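Local structure of MaoC family protein (Mycobacterium tuberculosis H37Rv, 3KHP) at residues A283-E288 with V299-G304; R184-R189 with V274-E279. The protein probably catalyses the reversible hydration of enoyl thioesters to (3R)-hydroxyacyl thioesters, as in the MaoC-like, hydratase 2 family of double hot-dog proteins. All blocks are in the same frame, centred on the assembly; numbering follows the deposited sequence. Where two conformers were deposited one is given.

Interaction 1: A283-E288 with V299-G304; sequences AVFRTE and VVLDDG
The Phe285 ring lies with one face against the bare backbone of Gly304, whose CA sits 3.5 Å from the ring centroid in a CH-pi contact. The ring gets there because CG stands between the backbone N and the carbonyl carbon (chi1 75°), folding the phenyl group over the neighbouring strand; a residue without a side chain suits the place beneath it. Both backbone bonds of this antiparallel pair form, Phe285 N donating to Gly304 O and Gly304 N to Phe285 O. Two residues on from Phe285 and, across a shift of register, three back from Gly304, Thr287 and Leu301 run side by side, Leu301 CD1 resting 3.5 Å from Thr287 OG1. These three side chains face helix 231-245. On the opposite face Arg286 and Asp302 point the same way, their planes 89° apart; the salt bridge from Arg286 NH1 to Asp302 OD1 is long at 3.5 Å, with OD1 at the guanidinium edge. A classic beta bulge lets Thr287 O accept from both Val300 N (2.9 Å) and Leu301 N (3.1 Å). The chemistry is thus divided: mainly apolar packing beneath the helix, its one hydroxyl satisfied by Thr273, and opposite it a long ion pair whose groups each have a second partner, Phe181 for Arg286 and Asp303 N for Asp302.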
loop_
_atom_site.group_PDB
_atom_site.type_symbol
_atom_site.label_atom_id
_atom_site.label_comp_id
_atom_site.label_asym_id
_atom_site.label_seq_id
_atom_site.Cartn_x
_atom_site.Cartn_y
_atom_site.Cartn_z
ATOM N N ALA A 283 -30.407 0.397 -2.799
ATOM C CA ALA A 283 -30.087 0.251 -4.195
ATOM C C ALA A 283 -29.548 -1.142 -4.439
ATOM O O ALA A 283 -29.199 -1.839 -3.490
ATOM C CB ALA A 283 -29.059 1.302 -4.608
ATOM N N VAL A 284 -29.458 -1.511 -5.717
ATOM C CA VAL A 284 -28.831 -2.739 -6.119
ATOM C C VAL A 284 -27.778 -2.422 -7.149
ATOM O O VAL A 284 -27.832 -1.363 -7.769
ATOM C CB VAL A 284 -29.859 -3.785 -6.662
ATOM C CG1 VAL A 284 -30.794 -4.217 -5.549
ATOM C CG2 VAL A 284 -30.646 -3.245 -7.869
ATOM N N PHE A 285 -26.820 -3.325 -7.333
ATOM C CA PHE A 285 -25.743 -3.084 -8.285
ATOM C C PHE A 285 -25.035 -4.318 -8.808
ATOM O O PHE A 285 -25.134 -5.402 -8.260
ATOM C CB PHE A 285 -24.691 -2.127 -7.675
ATOM C CG PHE A 285 -23.808 -2.774 -6.636
ATOM C CD1 PHE A 285 -22.572 -3.305 -6.992
ATOM C CD2 PHE A 285 -24.223 -2.889 -5.319
ATOM C CE1 PHE A 285 -21.746 -3.905 -6.040
ATOM C CE2 PHE A 285 -23.418 -3.490 -4.372
ATOM C CZ PHE A 285 -22.175 -4.004 -4.726
ATOM N N ARG A 286 -24.300 -4.116 -9.889
ATOM C CA ARG A 286 -23.292 -5.054 -10.327
ATOM C C ARG A 286 -22.035 -4.298 -10.640
ATOM O O ARG A 286 -22.080 -3.112 -10.955
ATOM C CB ARG A 286 -23.707 -5.775 -11.594
ATOM C CG ARG A 286 -24.885 -6.658 -11.437
ATOM C CD ARG A 286 -25.058 -7.587 -12.663
ATOM N NE ARG A 286 -26.084 -7.084 -13.550
ATOM C CZ ARG A 286 -27.368 -7.449 -13.538
ATOM N NH1 ARG A 286 -27.835 -8.359 -12.690
ATOM N NH2 ARG A 286 -28.194 -6.886 -14.400
ATOM N N THR A 287 -20.917 -5.019 -10.598
ATOM C CA THR A 287 -19.668 -4.529 -11.163
ATOM C C THR A 287 -19.241 -5.448 -12.299
ATOM O O THR A 287 -19.352 -6.643 -12.165
ATOM C CB THR A 287 -18.633 -4.432 -10.076
ATOM O OG1 THR A 287 -19.174 -3.610 -9.030
ATOM C CG2 THR A 287 -17.356 -3.825 -10.602
ATOM N N GLU A 288 -18.764 -4.876 -13.400
ATOM C CA GLU A 288 -18.403 -5.617 -14.596
ATOM C C GLU A 288 -17.135 -5.058 -15.188
ATOM O O GLU A 288 -16.770 -3.929 -14.911
ATOM C CB GLU A 288 -19.471 -5.477 -15.708
ATOM C CG GLU A 288 -20.909 -5.392 -15.266
ATOM C CD GLU A 288 -21.923 -4.998 -16.392
ATOM O OE1 GLU A 288 -21.628 -4.149 -17.280
ATOM O OE2 GLU A 288 -23.041 -5.552 -16.333
ATOM N N VAL A 299 -19.439 -10.022 -15.862
ATOM C CA VAL A 299 -19.896 -9.582 -14.563
ATOM C C VAL A 299 -18.928 -10.129 -13.534
ATOM O O VAL A 299 -18.653 -11.323 -13.547
ATOM C CB VAL A 299 -21.300 -10.063 -14.284
ATOM C CG1 VAL A 299 -21.691 -9.675 -12.907
ATOM C CG2 VAL A 299 -22.267 -9.479 -15.312
ATOM N N VAL A 300 -18.381 -9.288 -12.667
ATOM C CA VAL A 300 -17.443 -9.786 -11.624
ATOM C C VAL A 300 -17.990 -9.704 -10.222
ATOM O O VAL A 300 -17.582 -10.481 -9.364
ATOM C CB VAL A 300 -16.064 -9.111 -11.728
ATOM C CG1 VAL A 300 -15.451 -9.429 -13.061
ATOM C CG2 VAL A 300 -16.147 -7.589 -11.547
ATOM N N LEU A 301 -18.903 -8.756 -9.973
ATOM C CA LEU A 301 -19.704 -8.702 -8.738
ATOM C C LEU A 301 -21.156 -8.653 -9.143
ATOM O O LEU A 301 -21.555 -7.825 -9.972
ATOM C CB LEU A 301 -19.444 -7.464 -7.870
ATOM C CG LEU A 301 -18.053 -7.199 -7.301
ATOM C CD1 LEU A 301 -18.080 -5.863 -6.519
ATOM C CD2 LEU A 301 -17.559 -8.378 -6.417
ATOM N N ASP A 302 -21.947 -9.525 -8.545
ATOM C CA ASP A 302 -23.336 -9.655 -8.883
ATOM C C ASP A 302 -24.101 -9.590 -7.582
ATOM O O ASP A 302 -23.516 -9.626 -6.490
ATOM C CB ASP A 302 -23.597 -10.974 -9.617
ATOM C CG ASP A 302 -24.778 -10.893 -10.624
ATOM O OD1 ASP A 302 -25.672 -10.056 -10.453
ATOM O OD2 ASP A 302 -24.833 -11.709 -11.571
ATOM N N ASP A 303 -25.411 -9.479 -7.732
ATOM C CA ASP A 303 -26.330 -9.430 -6.622
ATOM C C ASP A 303 -25.956 -8.387 -5.592
ATOM O O ASP A 303 -26.133 -8.585 -4.399
ATOM C CB ASP A 303 -26.448 -10.809 -5.994
ATOM C CG ASP A 303 -26.941 -11.866 -6.992
ATOM O OD1 ASP A 303 -27.766 -11.577 -7.891
ATOM O OD2 ASP A 303 -26.501 -13.005 -6.857
ATOM N N GLY A 304 -25.483 -7.244 -6.056
ATOM C CA GLY A 304 -25.105 -6.163 -5.151
ATOM C C GLY A 304 -26.312 -5.509 -4.530
ATOM O O GLY A 304 -27.294 -5.271 -5.212
#

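Interaction 2: R184-R189 with V274-E279; sequences RHPDAR and VIWRTE
Pro186 lies flat against the indole of Trp276, its CA 3.6 Å from the centroid of the five-membered ring in a CH-pi contact over the face. Proline suits the place, being rigid and apolar: its CB reaches the six-membered part of the indole while its CG meets Val274 CG1 at 3.9 Å. At the indole edge NE1 donates to Arg184 O over 3.2 Å; the bond is nearly straight at the hydrogen (170°), yet NE1 stands well above the carbonyl plane. Phe181 meets the same indole edge-to-face. This is the tight part of the contact, where a wide buried ring is gripped by the turn 184-187.

From there the chain enters strand 188-192, the last strand of the sheet within this chain, through a classic beta bulge: Asp187 and Ala188 both face Ile275, whose O receives two weak bonds from their amides. The regular bond, Ile275 N to Ala188 O, is 2.8 Å.

Toward solvent the contact becomes polar and more open. Asp187 has CG beside its own backbone N (chi1 -63°), and its OD2 accepts from Arg277 N (2.6 Å) through the anti lone pair. Arg184 comes to the carboxylate from its other side, NH1 reaching OD2 on the syn side while NH2 pairs with OD1, an ion pair whose very short modelled length is doubtful. In the conformer given, Arg277 runs past Asp187 and pairs with Glu245; the alternative makes this less certain. At the far end the exposed Arg189, in one of its two conformers, lays its guanidinium face on Val274 CG1, 3.4 Å from CZ, a contact that is therefore tentative.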
loop_
_atom_site.group_PDB
_atom_site.type_symbol
_atom_site.label_atom_id
_atom_site.label_comp_id
_atom_site.label_asym_id
_atom_site.label_seq_id
_atom_site.Cartn_x
_atom_site.Cartn_y
_atom_site.Cartn_z
ATOM N N ARG A 184 -34.805 -2.106 -16.378
ATOM C CA ARG A 184 -34.519 -0.830 -17.044
ATOM C C ARG A 184 -33.017 -0.592 -17.051
ATOM O O ARG A 184 -32.241 -1.401 -16.523
ATOM C CB ARG A 184 -35.230 0.340 -16.354
ATOM C CG ARG A 184 -34.783 0.592 -14.936
ATOM C CD ARG A 184 -35.789 1.469 -14.216
ATOM N NE ARG A 184 -35.605 1.441 -12.766
ATOM C CZ ARG A 184 -34.655 2.112 -12.129
ATOM N NH1 ARG A 184 -34.536 2.043 -10.808
ATOM N NH2 ARG A 184 -33.806 2.848 -12.821
ATOM N N HIS A 185 -32.611 0.515 -17.659
ATOM C CA HIS A 185 -31.207 0.883 -17.688
ATOM C C HIS A 185 -30.786 1.296 -16.282
ATOM O O HIS A 185 -31.586 1.832 -15.530
ATOM C CB HIS A 185 -30.949 2.040 -18.659
ATOM C CG HIS A 185 -31.034 1.654 -20.100
ATOM N ND1 HIS A 185 -31.246 2.577 -21.104
ATOM C CD2 HIS A 185 -30.947 0.445 -20.711
ATOM C CE1 HIS A 185 -31.267 1.955 -22.269
ATOM N NE2 HIS A 185 -31.089 0.661 -22.058
ATOM N N PRO A 186 -29.520 1.054 -15.936
ATOM C CA PRO A 186 -29.042 1.529 -14.640
ATOM C C PRO A 186 -29.186 3.052 -14.486
ATOM O O PRO A 186 -29.060 3.792 -15.440
ATOM C CB PRO A 186 -27.568 1.120 -14.622
ATOM C CG PRO A 186 -27.230 0.690 -16.004
ATOM C CD PRO A 186 -28.480 0.362 -16.723
ATOM N N ASP A 187 -29.455 3.486 -13.269
ATOM C CA ASP A 187 -29.502 4.889 -12.945
ATOM C C ASP A 187 -28.108 5.526 -13.041
ATOM O O ASP A 187 -27.982 6.720 -13.300
ATOM C CB ASP A 187 -30.082 5.052 -11.524
ATOM C CG ASP A 187 -31.527 4.553 -11.424
ATOM O OD1 ASP A 187 -32.269 4.721 -12.401
ATOM O OD2 ASP A 187 -31.926 3.990 -10.385
ATOM N N ALA A 188 -27.058 4.739 -12.836
ATOM C CA ALA A 188 -25.702 5.293 -12.849
ATOM C C ALA A 188 -24.680 4.206 -13.150
ATOM O O ALA A 188 -24.842 3.037 -12.750
ATOM C CB ALA A 188 -25.395 5.993 -11.528
ATOM N N ARG A 189 -23.686 4.590 -13.940
ATOM C CA ARG A 189 -22.554 3.746 -14.253
ATOM C C ARG A 189 -21.282 4.490 -13.849
ATOM O O ARG A 189 -20.961 5.523 -14.429
ATOM C CB ARG A 189 -22.536 3.406 -15.741
ATOM C CG ARG A 189 -21.552 2.301 -16.106
ATOM C CD ARG A 189 -21.514 2.045 -17.610
ATOM N NE ARG A 189 -22.659 1.258 -18.054
ATOM C CZ ARG A 189 -22.666 -0.068 -18.142
ATOM N NH1 ARG A 189 -21.576 -0.776 -17.819
ATOM N NH2 ARG A 189 -23.766 -0.689 -18.549
ATOM N N VAL A 274 -22.542 -0.608 -12.009
ATOM C CA VAL A 274 -23.852 -0.202 -12.479
ATOM C C VAL A 274 -24.851 -0.290 -11.353
ATOM O O VAL A 274 -24.965 -1.303 -10.686
ATOM C CB VAL A 274 -24.344 -1.045 -13.692
ATOM C CG1 VAL A 274 -23.683 -0.547 -14.938
ATOM C CG2 VAL A 274 -24.097 -2.547 -13.500
ATOM N N ILE A 275 -25.563 0.801 -11.143
ATOM C CA ILE A 275 -26.336 0.976 -9.945
ATOM C C ILE A 275 -27.790 1.290 -10.325
ATOM O O ILE A 275 -28.045 1.927 -11.348
ATOM C CB ILE A 275 -25.756 2.118 -9.110
ATOM C CG1 ILE A 275 -24.258 1.873 -8.818
ATOM C CG2 ILE A 275 -26.556 2.296 -7.822
ATOM C CD1 ILE A 275 -23.551 3.058 -8.146
ATOM N N TRP A 276 -28.725 0.832 -9.491
ATOM C CA TRP A 276 -30.144 1.103 -9.658
ATOM C C TRP A 276 -30.669 1.514 -8.321
ATOM O O TRP A 276 -30.604 0.706 -7.373
ATOM C CB TRP A 276 -30.916 -0.161 -10.068
ATOM C CG TRP A 276 -30.689 -0.650 -11.442
ATOM C CD1 TRP A 276 -31.483 -0.430 -12.523
ATOM C CD2 TRP A 276 -29.620 -1.476 -11.896
ATOM N NE1 TRP A 276 -30.965 -1.058 -13.634
ATOM C CE2 TRP A 276 -29.818 -1.705 -13.270
ATOM C CE3 TRP A 276 -28.509 -2.043 -11.279
ATOM C CZ2 TRP A 276 -28.946 -2.466 -14.025
ATOM C CZ3 TRP A 276 -27.654 -2.808 -12.040
ATOM C CH2 TRP A 276 -27.874 -3.013 -13.387
ATOM N N ARG A 277 -31.183 2.744 -8.222
ATOM C CA ARG A 277 -31.887 3.183 -7.017
ATOM C C ARG A 277 -33.255 2.514 -6.989
ATOM O O ARG A 277 -34.023 2.597 -7.941
ATOM C CB ARG A 277 -32.037 4.709 -6.982
ATOM C CG ARG A 277 -30.734 5.428 -6.701
ATOM C CD ARG A 277 -30.892 6.926 -6.796
ATOM N NE ARG A 277 -29.690 7.623 -6.348
ATOM C CZ ARG A 277 -28.684 7.964 -7.145
ATOM N NH1 ARG A 277 -28.725 7.679 -8.444
ATOM N NH2 ARG A 277 -27.636 8.601 -6.642
ATOM N N THR A 278 -33.559 1.829 -5.914
ATOM C CA THR A 278 -34.796 1.071 -5.881
ATOM C C THR A 278 -35.829 1.662 -4.939
ATOM O O THR A 278 -36.989 1.641 -5.226
ATOM C CB THR A 278 -34.537 -0.428 -5.514
ATOM O OG1 THR A 278 -33.963 -0.507 -4.214
ATOM C CG2 THR A 278 -33.627 -1.075 -6.526
ATOM N N GLU A 279 -35.405 2.207 -3.823
ATOM C CA GLU A 279 -36.336 2.546 -2.770
ATOM C C GLU A 279 -35.567 3.495 -1.889
ATOM O O GLU A 279 -34.388 3.280 -1.656
ATOM C CB GLU A 279 -36.695 1.262 -2.018
ATOM C CG GLU A 279 -37.488 1.413 -0.710
ATOM C CD GLU A 279 -37.596 0.091 0.040
ATOM O OE1 GLU A 279 -37.804 -0.949 -0.625
ATOM O OE2 GLU A 279 -37.462 0.084 1.281
#

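Interactions 1 and 2 are two joints of one antiparallel sheet, in the order 298-308, 282-289, 271-279, 188-192, with centres 11 Å apart. They are separated by the pairing of 282-289 with 271-279, which carries one contact into the other: Arg286 O lies 2.8 Å from Val274 N, and Val284 O lies 2.9 Å from Trp276 N, both probable hydrogen bonds. Side chains continue the link, since Val274 and Trp276 pack on Arg286, while Phe181 meets both Arg286, by cation-pi contact, and Trp276. On the other face Phe285 and Ile275 share Leu242 of helix 231-245, consistent with a hot-dog fold in which the sheet wraps a central helix. No ligand marks an active site here.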